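One contact in two related proteins. Structure 1 is xyloglucanase from Paenibacillus pabuli, which hydrolyses the beta-1,4-glucan backbone of xyloglucan, a plant cell-wall polysaccharide, as a family 5 glycoside hydrolase: PDB 2JEP (chain A, 1.40 Å), residues Leu48-Glu53 and Thr63-Pro68. Structure 2 is endoglucanase from Ruminococcus champanellensis: PDB 6WQP (chain B, 1.60 Å), residues Leu29-Asp34 and Thr51-Pro56. Both blocks share one frame: the second was fitted to the first on N, CA, C and O of the twelve residues, RMSD 0.32 Å. Numbering follows each deposited sequence.

Structure 1 (2JEP).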
loop_
_atom_site.group_PDB
_atom_site.type_symbol
_atom_site.label_atom_id
_atom_site.label_comp_id
_atom_site.label_asym_id
_atom_site.label_seq_id
_atom_site.Cartn_x
_atom_site.Cartn_y
_atom_site.Cartn_z
ATOM N N LEU A 48 0.931 7.216 4.882
ATOM C CA LEU A 48 1.306 8.613 4.787
ATOM C C LEU A 48 0.945 9.109 3.380
ATOM O O LEU A 48 1.799 9.377 2.531
ATOM C CB LEU A 48 2.806 8.745 5.110
ATOM C CG LEU A 48 3.434 10.147 5.108
ATOM C CD1 LEU A 48 2.838 11.044 6.196
ATOM C CD2 LEU A 48 4.962 10.028 5.293
ATOM N N GLY A 49 -0.356 9.169 3.123
ATOM C CA GLY A 49 -0.836 9.380 1.783
ATOM C C GLY A 49 -0.754 10.832 1.334
ATOM O O GLY A 49 -0.816 11.768 2.151
ATOM N N ASN A 50 -0.727 11.009 0.014
ATOM C CA ASN A 50 -0.662 12.313 -0.617
ATOM C C ASN A 50 0.530 13.123 -0.090
ATOM O O ASN A 50 0.432 14.332 0.186
ATOM C CB ASN A 50 -1.996 13.070 -0.480
ATOM C CG ASN A 50 -3.055 12.557 -1.424
ATOM O OD1 ASN A 50 -2.940 11.447 -1.958
ATOM N ND2 ASN A 50 -4.129 13.334 -1.581
ATOM N N GLN A 51 1.681 12.448 -0.007
ATOM C CA GLN A 51 2.934 13.109 0.360
ATOM C C GLN A 51 4.006 12.770 -0.652
ATOM O O GLN A 51 4.039 13.399 -1.719
ATOM C CB GLN A 51 3.333 12.818 1.819
ATOM C CG GLN A 51 2.242 13.238 2.858
ATOM C CD GLN A 51 2.315 14.645 3.445
ATOM O OE1 GLN A 51 1.724 14.867 4.516
ATOM N NE2 GLN A 51 3.010 15.592 2.776
ATOM N N LEU A 52 4.854 11.774 -0.365
ATOM C CA LEU A 52 6.018 11.564 -1.222
ATOM C C LEU A 52 5.705 10.905 -2.566
ATOM O O LEU A 52 6.593 10.816 -3.418
ATOM C CB LEU A 52 7.151 10.837 -0.491
ATOM C CG LEU A 52 7.896 11.665 0.556
ATOM C CD1 LEU A 52 7.065 12.001 1.794
ATOM C CD2 LEU A 52 9.192 10.921 0.933
ATOM N N GLU A 53 4.446 10.508 -2.787
ATOM C CA GLU A 53 4.013 10.055 -4.115
ATOM C C GLU A 53 3.412 11.178 -4.959
ATOM O O GLU A 53 3.223 11.022 -6.151
ATOM C CB GLU A 53 3.019 8.905 -4.023
ATOM C CG GLU A 53 1.550 9.262 -3.766
ATOM C CD GLU A 53 1.171 9.598 -2.340
ATOM O OE1 GLU A 53 1.994 10.141 -1.576
ATOM O OE2 GLU A 53 -0.009 9.327 -2.010
ATOM N N THR A 63 4.542 18.295 -1.084
ATOM C CA THR A 63 3.513 19.284 -0.834
ATOM C C THR A 63 2.587 19.536 -2.011
ATOM O O THR A 63 1.699 20.374 -1.917
ATOM C CB THR A 63 4.126 20.622 -0.432
ATOM O OG1 THR A 63 4.881 21.168 -1.530
ATOM C CG2 THR A 63 4.977 20.476 0.830
ATOM N N ALA A 64 2.785 18.804 -3.103
ATOM C CA ALA A 64 2.128 19.132 -4.364
ATOM C C ALA A 64 0.618 18.952 -4.292
ATOM O O ALA A 64 -0.114 19.550 -5.070
ATOM C CB ALA A 64 2.720 18.290 -5.503
ATOM N N TRP A 65 0.159 18.076 -3.399
ATOM C CA TRP A 65 -1.247 17.779 -3.272
ATOM C C TRP A 65 -1.871 18.407 -2.042
ATOM O O TRP A 65 -2.912 17.980 -1.599
ATOM C CB TRP A 65 -1.517 16.264 -3.385
ATOM C CG TRP A 65 -1.209 15.700 -4.765
ATOM C CD1 TRP A 65 -1.001 16.392 -5.923
ATOM C CD2 TRP A 65 -1.110 14.327 -5.100
ATOM N NE1 TRP A 65 -0.741 15.525 -6.954
ATOM C CE2 TRP A 65 -0.812 14.244 -6.477
ATOM C CE3 TRP A 65 -1.218 13.150 -4.361
ATOM C CZ2 TRP A 65 -0.627 13.029 -7.123
ATOM C CZ3 TRP A 65 -1.053 11.951 -5.013
ATOM C CH2 TRP A 65 -0.747 11.898 -6.365
ATOM N N GLY A 66 -1.220 19.440 -1.513
ATOM C CA GLY A 66 -1.836 20.275 -0.487
ATOM C C GLY A 66 -1.527 19.927 0.959
ATOM O O GLY A 66 -1.944 20.665 1.866
ATOM N N ASN A 67 -0.773 18.852 1.207
ATOM C CA ASN A 67 -0.339 18.566 2.574
ATOM C C ASN A 67 0.950 19.312 2.890
ATOM O O ASN A 67 1.740 19.611 1.986
ATOM C CB ASN A 67 -0.138 17.067 2.790
ATOM C CG ASN A 67 -1.455 16.327 2.887
ATOM O OD1 ASN A 67 -2.351 16.731 3.637
ATOM N ND2 ASN A 67 -1.579 15.214 2.153
ATOM N N PRO A 68 1.191 19.589 4.166
ATOM C CA PRO A 68 2.451 20.228 4.514
ATOM C C PRO A 68 3.626 19.263 4.416
ATOM O O PRO A 68 3.451 18.041 4.359
ATOM C CB PRO A 68 2.224 20.693 5.954
ATOM C CG PRO A 68 1.107 19.950 6.446
ATOM C CD PRO A 68 0.349 19.341 5.342
HETATM O O HOH W 1 0.849 16.958 -0.719
HETATM O O HOH W 2 -4.512 15.872 -0.246
HETATM O O HOH W 3 2.619 16.531 6.622
#
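Asn50 O is gripped twice: Asn67 ND2 donates to it at 2.9 Å, nearly straight (171°) but from above the carbonyl plane, and water 1, which also accepts from Trp65 N and Asn67 N, donates to it. The contact joins the loop after the first strand, 45-48, of the (beta/alpha)8 barrel to the loop before helix 72-80. Gln51, its chain bent at chi2 (-91°), lays its amide beside Asn67 CB and sends NE2 to Pro68 O at 2.9 Å; Arg376 holds its OE1. Glu53 folds back on its own loop, OE2 accepting from Asn50 N at 2.7 Å and OE1 from Gln51 N at 2.8 Å, while its side chain also touches Trp65. The Asn50 amide stands steeply to the Trp65 ring, OD1 at the ring edge, 3.4 Å from CE3.

Structure 2 (6WQP).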
loop_
_atom_site.group_PDB
_atom_site.type_symbol
_atom_site.label_atom_id
_atom_site.label_comp_id
_atom_site.label_asym_id
_atom_site.label_seq_id
_atom_site.Cartn_x
_atom_site.Cartn_y
_atom_site.Cartn_z
ATOM N N LEU B 29 1.246 7.313 4.877
ATOM C CA LEU B 29 1.528 8.750 4.717
ATOM C C LEU B 29 1.132 9.126 3.290
ATOM O O LEU B 29 1.946 9.209 2.363
ATOM C CB LEU B 29 2.994 9.057 5.006
ATOM C CG LEU B 29 3.498 10.496 4.815
ATOM C CD1 LEU B 29 3.032 11.443 5.920
ATOM C CD2 LEU B 29 5.038 10.519 4.688
ATOM N N GLY B 30 -0.169 9.316 3.109
ATOM C CA GLY B 30 -0.737 9.437 1.782
ATOM C C GLY B 30 -0.714 10.846 1.215
ATOM O O GLY B 30 -0.723 11.845 1.950
ATOM N N ASN B 31 -0.694 10.897 -0.118
ATOM C CA ASN B 31 -0.714 12.147 -0.884
ATOM C C ASN B 31 0.435 13.068 -0.480
ATOM O O ASN B 31 0.279 14.290 -0.418
ATOM C CB ASN B 31 -2.062 12.844 -0.746
ATOM C CG ASN B 31 -3.119 12.246 -1.654
ATOM O OD1 ASN B 31 -2.930 11.168 -2.214
ATOM N ND2 ASN B 31 -4.240 12.943 -1.799
ATOM N N THR B 32 1.610 12.474 -0.258
ATOM C CA THR B 32 2.793 13.174 0.232
ATOM C C THR B 32 3.996 12.859 -0.662
ATOM O O THR B 32 4.163 13.497 -1.707
ATOM C CB THR B 32 3.022 12.781 1.693
ATOM O OG1 THR B 32 1.808 12.967 2.418
ATOM C CG2 THR B 32 4.104 13.616 2.351
ATOM N N LEU B 33 4.854 11.905 -0.277
ATOM C CA LEU B 33 5.966 11.598 -1.160
ATOM C C LEU B 33 5.514 10.877 -2.419
ATOM O O LEU B 33 6.320 10.752 -3.362
ATOM C CB LEU B 33 7.038 10.768 -0.447
ATOM C CG LEU B 33 7.648 11.444 0.771
ATOM C CD1 LEU B 33 8.769 10.601 1.347
ATOM C CD2 LEU B 33 8.142 12.846 0.426
ATOM N N ASP B 34 4.270 10.399 -2.448
ATOM C CA ASP B 34 3.656 9.809 -3.632
ATOM C C ASP B 34 3.088 10.855 -4.596
ATOM O O ASP B 34 2.694 10.500 -5.716
ATOM C CB ASP B 34 2.538 8.826 -3.218
ATOM C CG ASP B 34 1.620 9.379 -2.116
ATOM O OD1 ASP B 34 2.137 9.866 -1.090
ATOM O OD2 ASP B 34 0.379 9.294 -2.273
ATOM N N THR B 51 4.656 18.746 -1.164
ATOM C CA THR B 51 3.546 19.643 -0.880
ATOM C C THR B 51 2.604 19.825 -2.060
ATOM O O THR B 51 1.656 20.607 -1.960
ATOM C CB THR B 51 4.063 21.019 -0.439
ATOM O OG1 THR B 51 4.776 21.651 -1.517
ATOM C CG2 THR B 51 4.989 20.895 0.778
ATOM N N ALA B 52 2.824 19.099 -3.158
ATOM C CA ALA B 52 2.144 19.396 -4.416
ATOM C C ALA B 52 0.653 19.104 -4.354
ATOM O O ALA B 52 -0.128 19.729 -5.077
ATOM C CB ALA B 52 2.793 18.590 -5.545
ATOM N N TRP B 53 0.238 18.164 -3.514
ATOM C CA TRP B 53 -1.165 17.798 -3.397
ATOM C C TRP B 53 -1.792 18.342 -2.119
ATOM O O TRP B 53 -2.852 17.872 -1.700
ATOM C CB TRP B 53 -1.306 16.281 -3.494
ATOM C CG TRP B 53 -1.052 15.756 -4.883
ATOM C CD1 TRP B 53 -0.807 16.492 -6.014
ATOM C CD2 TRP B 53 -1.005 14.387 -5.279
ATOM N NE1 TRP B 53 -0.630 15.655 -7.090
ATOM C CE2 TRP B 53 -0.737 14.359 -6.662
ATOM C CE3 TRP B 53 -1.171 13.178 -4.595
ATOM C CZ2 TRP B 53 -0.636 13.169 -7.379
ATOM C CZ3 TRP B 53 -1.064 12.001 -5.306
ATOM C CH2 TRP B 53 -0.797 12.003 -6.680
ATOM N N GLY B 54 -1.157 19.330 -1.495
ATOM C CA GLY B 54 -1.763 20.084 -0.424
ATOM C C GLY B 54 -1.302 19.730 0.972
ATOM O O GLY B 54 -1.598 20.481 1.907
ATOM N N CYS B 55 -0.596 18.622 1.153
ATOM C CA CYS B 55 -0.147 18.273 2.489
ATOM C C CYS B 55 0.993 19.195 2.931
ATOM O O CYS B 55 1.819 19.626 2.113
ATOM C CB CYS B 55 0.316 16.827 2.540
ATOM S SG CYS B 55 -1.048 15.663 2.371
ATOM N N PRO B 56 1.058 19.519 4.220
ATOM C CA PRO B 56 2.228 20.229 4.745
ATOM C C PRO B 56 3.428 19.295 4.794
ATOM O O PRO B 56 3.289 18.071 4.809
ATOM C CB PRO B 56 1.780 20.649 6.152
ATOM C CG PRO B 56 0.893 19.487 6.581
ATOM C CD PRO B 56 0.183 19.022 5.302
HETATM O O HOH W 4 0.956 16.949 -0.819
#
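Asn31 O takes a hydrogen from water 4 at 2.8 Å, and that water accepts from Cys55 N and, weakly, from Trp53 N. Cys55 SG lies 3.4 Å from the same Asn31 O, placed there by a chi1 of -70° that sets the sulfur beside its own backbone N. Thr32 turns OG1 back to Gly30 O, a 2.8 Å bond made from above the carbonyl plane, and the hydroxyl is also hydrogen-bonded to Arg338; across the contact it touches Cys55 SG at 3.9 Å. Asp34 folds back on its own loop, OD2 accepting from Asn31 N at 2.9 Å and OD1 from Thr32 N at 2.8 Å, while its side chain also touches Trp53. The Asn31 amide stands steeply to the Trp53 ring, OD1 at the ring edge, 3.6 Å from CE3.

Comparison
Three side chains are exchanged on a backbone whose comparable CA atoms coincide within the error. Asn50(A), Trp65(A) and their counterparts keep their places. At Gln51(A) / Thr32(B) the end of the long side chain goes: CD, OE1 and NE2 of Gln51(A) have no counterpart in Thr32(B). With them goes the 2.9 Å bond from Gln51(A) NE2 to Pro68(A) O, a direct link between the two loops; in structure 2 Thr32(B) OG1 and Pro56(B) O are 5.8 Å apart. What comes is a hydroxyl close to the old CG, with OG1 of Thr32(B) 0.7 Å from CG of Gln51(A) after superposition. It bonds within its own loop, to Gly30(B) O at 2.8 Å, so a polar link across the contact gives way to a local one. CG2 of Thr32(B) is an added branch.

At Asn67(A) / Cys55(B) the sulfur falls 0.9 Å apart from CG of Asn67(A), with like chi1 values (-74° and -70°), and OD1 of the amide has no counterpart. The touches on Gly49(A)/Gly30(B) and Gln51(A)/Thr32(B) are kept, as is that of CB on the backbone oxygen of Asn50(A)/Asn31(B). Water 1 and water 4 occupy the same place.

At Glu53(A) / Asp34(B) one methylene, CG of Glu53(A), is absent, and the CB atoms stand 0.9 Å apart. The shorter acid still delivers its carboxylate: both links, to the backbone N of Asn50(A)/Asn31(B) and of Gln51(A)/Thr32(B), are kept. OD1 of Asp34(B) lies 0.6 Å apart from OE1 of Glu53(A), and OD2 lies 0.9 Å apart from CD, where the shorter chain brings its second oxygen.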